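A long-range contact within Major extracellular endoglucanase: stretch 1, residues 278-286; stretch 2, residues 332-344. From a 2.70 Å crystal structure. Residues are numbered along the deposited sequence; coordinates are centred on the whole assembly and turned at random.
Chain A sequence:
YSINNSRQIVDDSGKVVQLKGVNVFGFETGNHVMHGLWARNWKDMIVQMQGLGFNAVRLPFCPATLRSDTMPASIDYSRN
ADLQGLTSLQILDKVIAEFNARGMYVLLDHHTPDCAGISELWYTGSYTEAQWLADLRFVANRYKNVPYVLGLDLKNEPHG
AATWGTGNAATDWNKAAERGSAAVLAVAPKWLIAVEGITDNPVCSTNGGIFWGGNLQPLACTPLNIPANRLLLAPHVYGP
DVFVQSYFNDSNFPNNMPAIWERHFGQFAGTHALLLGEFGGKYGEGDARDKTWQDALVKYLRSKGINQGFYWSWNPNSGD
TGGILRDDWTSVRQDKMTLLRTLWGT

Stretch 1 (278-286) EFGGKYGEG
Stretch 2, residues 332-344: VRQDKMTLLRTLW

A loop that reverses in a tight turn can be fastened to a distant helix by one arginine at the helix start and a row of apolar side chains behind it, and residues 278-286 and 332-344 of this endoglucanase illustrate the arrangement in 438 Å² of buried surface.

The helix runs from 334 to 344 with Arg-333 as its N-cap residue (phi/psi -71/95). Facing it, Phe-279 lies extended (-154/151), Gly-281 is fully stretched (162/178), and Lys-282 to Glu-285 form a type I' turn, with Tyr-283 at 54/47 and Gly-284 at 99/-19. The backbones come nearest at Tyr-283 and Lys-336, whose CA atoms are 7.1 Å apart.

A polar fastening is the hydrogen bond from Arg-333 NH1 to Lys-282 O, 2.6 Å long, an anchor that uses a backbone carbonyl of the turn. Arg-333 (chi1 m, chi2 -136°, chi3 p, chi4 -168°) is also tied to its own helix by a salt bridge, NH2 to Asp-335 OD2 at 2.7 Å, so that the guanidinium links turn and helix. Glu-285 lies over one guanidinium face, its CG 3.3 Å from Arg-333 NH1; its OE1 stands 4.3 Å from that NH1, well out of plane, so the attraction is of charges alone.

Tyr-283 (chi1 t, chi2 63°) covers the first helical turns. Its CE2 meets Asp-335 CB (p rotamer) at 3.8 Å, the carbon lying at the ring edge, while its CE1 packs 3.9 Å from Leu-339 CD2. Lys-336, m then t throughout, extends toward the loop at its end, bringing its CE within 3.2 Å of Gly-281 O.

Farther along the helix, Leu-340 and Leu-343 meet Phe-279 (chi1 p, chi2 -81°), whose CA-to-CB bond points sideways to the helix but whose ring end comes nearer, its CZ lying 4.0 Å from Leu-340 CD2 and 3.8 Å from Leu-343 CD2.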

ATOM      1  N   GLU A 278       1.168  -3.658  -2.179  1.00 39.75           N
ATOM      2  CA  GLU A 278       0.169  -3.992  -3.189  1.00 38.06           C
ATOM      3  C   GLU A 278       0.568  -5.255  -3.939  1.00 38.53           C
ATOM      4  O   GLU A 278       1.694  -5.373  -4.425  1.00 43.30           O
ATOM      5  CB  GLU A 278      -0.012  -2.848  -4.192  1.00 38.27           C
ATOM      6  CG  GLU A 278      -0.656  -1.590  -3.636  1.00 40.83           C
ATOM      7  CD  GLU A 278      -0.798  -0.511  -4.689  1.00 47.99           C
ATOM      8  OE1 GLU A 278      -0.697  -0.850  -5.885  1.00 58.75           O
ATOM      9  OE2 GLU A 278      -1.005   0.670  -4.330  1.00 49.91           O
ATOM     10  N   PHE A 279      -0.361  -6.197  -4.023  1.00 35.48           N
ATOM     11  CA  PHE A 279      -0.224  -7.335  -4.920  1.00 36.59           C
ATOM     12  C   PHE A 279      -1.621  -7.835  -5.282  1.00 42.91           C
ATOM     13  O   PHE A 279      -2.568  -7.676  -4.503  1.00 42.60           O
ATOM     14  CB  PHE A 279       0.614  -8.444  -4.283  1.00 40.01           C
ATOM     15  CG  PHE A 279      -0.065  -9.141  -3.141  1.00 40.37           C
ATOM     16  CD1 PHE A 279      -0.073  -8.581  -1.873  1.00 36.43           C
ATOM     17  CD2 PHE A 279      -0.688 -10.365  -3.331  1.00 35.87           C
ATOM     18  CE1 PHE A 279      -0.696  -9.225  -0.820  1.00 40.70           C
ATOM     19  CE2 PHE A 279      -1.312 -11.015  -2.282  1.00 35.52           C
ATOM     20  CZ  PHE A 279      -1.317 -10.447  -1.026  1.00 39.60           C
ATOM     21  N   GLY A 280      -1.763  -8.418  -6.466  1.00 40.96           N
ATOM     22  CA  GLY A 280      -3.079  -8.823  -6.922  1.00 41.28           C
ATOM     23  C   GLY A 280      -3.219  -8.900  -8.424  1.00 48.16           C
ATOM     24  O   GLY A 280      -2.251  -8.710  -9.166  1.00 57.34           O
ATOM     25  N   GLY A 281      -4.439  -9.180  -8.869  1.00 50.99           N
ATOM     26  CA  GLY A 281      -4.711  -9.442 -10.270  1.00 56.34           C
ATOM     27  C   GLY A 281      -6.040 -10.148 -10.452  1.00 53.09           C
ATOM     28  O   GLY A 281      -6.711 -10.481  -9.477  1.00 53.47           O
ATOM     29  N   LYS A 282      -6.414 -10.402 -11.700  1.00 46.42           N
ATOM     30  CA  LYS A 282      -7.767 -10.833 -11.998  1.00 56.69           C
ATOM     31  C   LYS A 282      -8.059 -12.266 -11.557  1.00 64.58           C
ATOM     32  O   LYS A 282      -9.226 -12.642 -11.423  1.00 75.99           O
ATOM     33  CB  LYS A 282      -8.050 -10.654 -13.490  1.00 63.34           C
ATOM     34  CG  LYS A 282      -8.129  -9.187 -13.892  1.00 67.60           C
ATOM     35  CD  LYS A 282      -8.748  -8.984 -15.267  1.00 72.74           C
ATOM     36  CE  LYS A 282      -9.079  -7.517 -15.502  1.00 73.37           C
ATOM     37  NZ  LYS A 282      -9.503  -7.257 -16.904  1.00 81.39           N
ATOM     38  N   TYR A 283      -7.032 -13.046 -11.293  1.00 57.16           N
ATOM     39  CA  TYR A 283      -7.220 -14.392 -10.782  1.00 60.81           C
ATOM     40  C   TYR A 283      -8.130 -15.271 -11.615  1.00 67.98           C
ATOM     41  O   TYR A 283      -9.013 -15.924 -11.128  1.00 71.87           O
ATOM     42  CB  TYR A 283      -7.690 -14.370  -9.358  1.00 55.12           C
ATOM     43  CG  TYR A 283      -7.271 -15.573  -8.588  1.00 54.44           C
ATOM     44  CD1 TYR A 283      -5.957 -15.852  -8.377  1.00 50.20           C
ATOM     45  CD2 TYR A 283      -8.195 -16.428  -8.075  1.00 58.22           C
ATOM     46  CE1 TYR A 283      -5.573 -16.947  -7.658  1.00 51.26           C
ATOM     47  CE2 TYR A 283      -7.815 -17.526  -7.362  1.00 63.49           C
ATOM     48  CZ  TYR A 283      -6.503 -17.775  -7.160  1.00 60.37           C
ATOM     49  OH  TYR A 283      -6.147 -18.859  -6.443  1.00 62.22           O
ATOM     50  N   GLY A 284      -7.891 -15.259 -12.902  1.00 74.37           N
ATOM     51  CA  GLY A 284      -8.525 -16.161 -13.828  1.00 86.75           C
ATOM     52  C   GLY A 284      -9.693 -15.552 -14.541  1.00 94.62           C
ATOM     53  O   GLY A 284     -10.072 -16.008 -15.603  1.00 98.68           O
ATOM     54  N   GLU A 285     -10.221 -14.480 -13.989  1.00 95.63           N
ATOM     55  CA  GLU A 285     -11.177 -13.672 -14.689  1.00 97.14           C
ATOM     56  C   GLU A 285     -10.462 -12.946 -15.790  1.00 97.16           C
ATOM     57  O   GLU A 285     -11.077 -12.485 -16.729  1.00 94.87           O
ATOM     58  CB  GLU A 285     -11.875 -12.705 -13.757  1.00 98.92           C
ATOM     59  CG  GLU A 285     -13.006 -13.351 -12.996  1.00108.90           C
ATOM     60  CD  GLU A 285     -14.229 -12.485 -12.974  1.00115.67           C
ATOM     61  OE1 GLU A 285     -14.058 -11.259 -13.051  1.00117.40           O
ATOM     62  OE2 GLU A 285     -15.349 -13.021 -12.887  1.00115.62           O
ATOM     63  N   GLY A 286      -9.156 -12.797 -15.657  1.00103.53           N
ATOM     64  CA  GLY A 286      -8.411 -12.125 -16.701  1.00112.70           C
ATOM     65  C   GLY A 286      -7.454 -12.921 -17.555  1.00123.85           C
ATOM     66  O   GLY A 286      -7.224 -12.589 -18.708  1.00118.66           O
ATOM     67  N   VAL A 332     -18.864 -11.181  -3.416  1.00 55.25           N
ATOM     68  CA  VAL A 332     -17.471 -11.389  -3.036  1.00 41.72           C
ATOM     69  C   VAL A 332     -16.808 -12.505  -3.840  1.00 43.03           C
ATOM     70  O   VAL A 332     -17.350 -13.597  -3.975  1.00 52.45           O
ATOM     71  CB  VAL A 332     -17.346 -11.703  -1.524  1.00 42.65           C
ATOM     72  CG1 VAL A 332     -15.909 -12.065  -1.161  1.00 41.61           C
ATOM     73  CG2 VAL A 332     -17.821 -10.521  -0.699  1.00 40.43           C
ATOM     74  N   ARG A 333     -15.625 -12.209  -4.371  1.00 42.23           N
ATOM     75  CA  ARG A 333     -14.813 -13.181  -5.093  1.00 46.61           C
ATOM     76  C   ARG A 333     -14.219 -14.213  -4.137  1.00 42.87           C
ATOM     77  O   ARG A 333     -13.158 -13.994  -3.558  1.00 44.94           O
ATOM     78  CB  ARG A 333     -13.694 -12.472  -5.863  1.00 50.93           C
ATOM     79  CG  ARG A 333     -14.169 -11.590  -7.010  1.00 52.86           C
ATOM     80  CD  ARG A 333     -13.294 -11.803  -8.238  1.00 64.67           C
ATOM     81  NE  ARG A 333     -13.143 -13.228  -8.537  1.00 76.01           N
ATOM     82  CZ  ARG A 333     -12.264 -13.728  -9.401  1.00 81.16           C
ATOM     83  NH1 ARG A 333     -11.446 -12.920 -10.063  1.00 83.39           N
ATOM     84  NH2 ARG A 333     -12.201 -15.037  -9.603  1.00 82.70           N
ATOM     85  N   GLN A 334     -14.900 -15.342  -3.991  1.00 48.45           N
ATOM     86  CA  GLN A 334     -14.548 -16.337  -2.983  1.00 51.18           C
ATOM     87  C   GLN A 334     -13.178 -16.990  -3.193  1.00 54.45           C
ATOM     88  O   GLN A 334     -12.509 -17.359  -2.226  1.00 57.64           O
ATOM     89  CB  GLN A 334     -15.626 -17.418  -2.936  1.00 53.32           C
ATOM     90  CG  GLN A 334     -17.025 -16.878  -2.696  1.00 58.63           C
ATOM     91  CD  GLN A 334     -17.217 -16.367  -1.285  1.00 65.22           C
ATOM     92  OE1 GLN A 334     -16.594 -16.858  -0.344  1.00 69.92           O
ATOM     93  NE2 GLN A 334     -18.081 -15.373  -1.128  1.00 68.98           N
ATOM     94  N   ASP A 335     -12.763 -17.148  -4.446  1.00 55.36           N
ATOM     95  CA  ASP A 335     -11.479 -17.784  -4.720  1.00 57.14           C
ATOM     96  C   ASP A 335     -10.332 -16.868  -4.301  1.00 56.21           C
ATOM     97  O   ASP A 335      -9.310 -17.327  -3.789  1.00 56.29           O
ATOM     98  CB  ASP A 335     -11.351 -18.173  -6.200  1.00 59.97           C
ATOM     99  CG  ASP A 335     -11.845 -17.090  -7.143  1.00 68.38           C
ATOM    100  OD1 ASP A 335     -12.061 -15.941  -6.696  1.00 67.07           O
ATOM    101  OD2 ASP A 335     -12.012 -17.394  -8.345  1.00 76.86           O
ATOM    102  N   LYS A 336     -10.514 -15.570  -4.512  1.00 51.04           N
ATOM    103  CA  LYS A 336      -9.550 -14.591  -4.049  1.00 47.35           C
ATOM    104  C   LYS A 336      -9.443 -14.622  -2.528  1.00 47.40           C
ATOM    105  O   LYS A 336      -8.344 -14.516  -1.978  1.00 47.04           O
ATOM    106  CB  LYS A 336      -9.931 -13.189  -4.527  1.00 45.79           C
ATOM    107  CG  LYS A 336      -9.491 -12.879  -5.950  1.00 46.19           C
ATOM    108  CD  LYS A 336      -9.732 -11.424  -6.286  1.00 45.72           C
ATOM    109  CE  LYS A 336      -9.318 -11.106  -7.709  1.00 52.40           C
ATOM    110  NZ  LYS A 336      -9.577  -9.677  -8.043  1.00 55.92           N
ATOM    111  N   MET A 337     -10.577 -14.780  -1.850  1.00 44.25           N
ATOM    112  CA  MET A 337     -10.568 -14.853  -0.392  1.00 45.06           C
ATOM    113  C   MET A 337      -9.916 -16.139   0.114  1.00 53.73           C
ATOM    114  O   MET A 337      -9.239 -16.134   1.141  1.00 58.04           O
ATOM    115  CB  MET A 337     -11.987 -14.726   0.171  1.00 38.36           C
ATOM    116  CG  MET A 337     -12.525 -13.302   0.161  1.00 37.29           C
ATOM    117  SD  MET A 337     -11.306 -12.063   0.686  1.00 55.00           S
ATOM    118  CE  MET A 337     -11.036 -12.529   2.393  1.00 36.15           C
ATOM    119  N   THR A 338     -10.104 -17.238  -0.609  1.00 59.38           N
ATOM    120  CA  THR A 338      -9.512 -18.508  -0.208  1.00 58.57           C
ATOM    121  C   THR A 338      -7.994 -18.452  -0.373  1.00 57.26           C
ATOM    122  O   THR A 338      -7.252 -19.047   0.407  1.00 63.65           O
ATOM    123  CB  THR A 338     -10.103 -19.678  -1.015  1.00 60.30           C
ATOM    124  OG1 THR A 338     -11.514 -19.749  -0.769  1.00 66.47           O
ATOM    125  CG2 THR A 338      -9.465 -20.997  -0.613  1.00 45.44           C
ATOM    126  N   LEU A 339      -7.540 -17.713  -1.378  1.00 52.73           N
ATOM    127  CA  LEU A 339      -6.111 -17.502  -1.600  1.00 54.22           C
ATOM    128  C   LEU A 339      -5.477 -16.687  -0.472  1.00 54.61           C
ATOM    129  O   LEU A 339      -4.389 -17.007   0.006  1.00 49.46           O
ATOM    130  CB  LEU A 339      -5.876 -16.795  -2.934  1.00 52.71           C
ATOM    131  CG  LEU A 339      -4.425 -16.476  -3.291  1.00 49.93           C
ATOM    132  CD1 LEU A 339      -3.700 -17.726  -3.764  1.00 50.35           C
ATOM    133  CD2 LEU A 339      -4.366 -15.382  -4.339  1.00 47.39           C
ATOM    134  N   LEU A 340      -6.163 -15.629  -0.057  1.00 52.54           N
ATOM    135  CA  LEU A 340      -5.658 -14.764   0.999  1.00 46.78           C
ATOM    136  C   LEU A 340      -5.615 -15.485   2.346  1.00 49.30           C
ATOM    137  O   LEU A 340      -4.657 -15.330   3.103  1.00 55.93           O
ATOM    138  CB  LEU A 340      -6.505 -13.494   1.100  1.00 42.13           C
ATOM    139  CG  LEU A 340      -6.323 -12.496  -0.045  1.00 36.14           C
ATOM    140  CD1 LEU A 340      -7.392 -11.429   0.001  1.00 35.19           C
ATOM    141  CD2 LEU A 340      -4.948 -11.859   0.025  1.00 36.81           C
ATOM    142  N   ARG A 341      -6.640 -16.277   2.646  1.00 45.85           N
ATOM    143  CA  ARG A 341      -6.667 -16.997   3.916  1.00 47.32           C
ATOM    144  C   ARG A 341      -5.550 -18.029   3.959  1.00 52.66           C
ATOM    145  O   ARG A 341      -5.000 -18.317   5.021  1.00 55.08           O
ATOM    146  CB  ARG A 341      -8.026 -17.655   4.144  1.00 42.96           C
ATOM    147  CG  ARG A 341      -9.148 -16.640   4.281  1.00 45.17           C
ATOM    148  CD  ARG A 341     -10.445 -17.255   4.758  1.00 48.15           C
ATOM    149  NE  ARG A 341     -11.522 -16.266   4.788  1.00 51.22           N
ATOM    150  CZ  ARG A 341     -12.508 -16.203   3.899  1.00 51.12           C
ATOM    151  NH1 ARG A 341     -12.577 -17.082   2.906  1.00 52.73           N
ATOM    152  NH2 ARG A 341     -13.434 -15.264   4.010  1.00 49.76           N
ATOM    153  N   THR A 342      -5.210 -18.568   2.794  1.00 49.85           N
ATOM    154  CA  THR A 342      -4.073 -19.466   2.672  1.00 46.83           C
ATOM    155  C   THR A 342      -2.791 -18.738   3.058  1.00 48.34           C
ATOM    156  O   THR A 342      -1.997 -19.243   3.846  1.00 53.45           O
ATOM    157  CB  THR A 342      -3.950 -20.022   1.245  1.00 46.79           C
ATOM    158  OG1 THR A 342      -5.003 -20.964   1.014  1.00 47.47           O
ATOM    159  CG2 THR A 342      -2.603 -20.711   1.045  1.00 44.06           C
ATOM    160  N   LEU A 343      -2.608 -17.544   2.502  1.00 49.24           N
ATOM    161  CA  LEU A 343      -1.466 -16.698   2.831  1.00 47.89           C
ATOM    162  C   LEU A 343      -1.432 -16.357   4.319  1.00 48.02           C
ATOM    163  O   LEU A 343      -0.383 -16.434   4.956  1.00 53.00           O
ATOM    164  CB  LEU A 343      -1.497 -15.410   2.004  1.00 41.14           C
ATOM    165  CG  LEU A 343      -0.430 -14.365   2.349  1.00 44.07           C
ATOM    166  CD1 LEU A 343       0.958 -14.876   1.990  1.00 44.53           C
ATOM    167  CD2 LEU A 343      -0.714 -13.035   1.668  1.00 41.71           C
ATOM    168  N   TRP A 344      -2.587 -15.989   4.866  1.00 45.25           N
ATOM    169  CA  TRP A 344      -2.687 -15.571   6.264  1.00 48.73           C
ATOM    170  C   TRP A 344      -2.471 -16.715   7.257  1.00 55.63           C
ATOM    171  O   TRP A 344      -2.132 -16.475   8.417  1.00 62.99           O
ATOM    172  CB  TRP A 344      -4.050 -14.938   6.532  1.00 41.14           C
ATOM    173  CG  TRP A 344      -4.340 -13.714   5.725  1.00 42.62           C
ATOM    174  CD1 TRP A 344      -3.439 -12.916   5.079  1.00 39.83           C
ATOM    175  CD2 TRP A 344      -5.633 -13.149   5.470  1.00 45.06           C
ATOM    176  NE1 TRP A 344      -4.092 -11.885   4.442  1.00 38.67           N
ATOM    177  CE2 TRP A 344      -5.440 -12.008   4.665  1.00 44.20           C
ATOM    178  CE3 TRP A 344      -6.938 -13.497   5.846  1.00 46.64           C
ATOM    179  CZ2 TRP A 344      -6.502 -11.212   4.229  1.00 46.96           C
ATOM    180  CZ3 TRP A 344      -7.992 -12.704   5.415  1.00 44.12           C
ATOM    181  CH2 TRP A 344      -7.766 -11.575   4.616  1.00 45.82           C
TER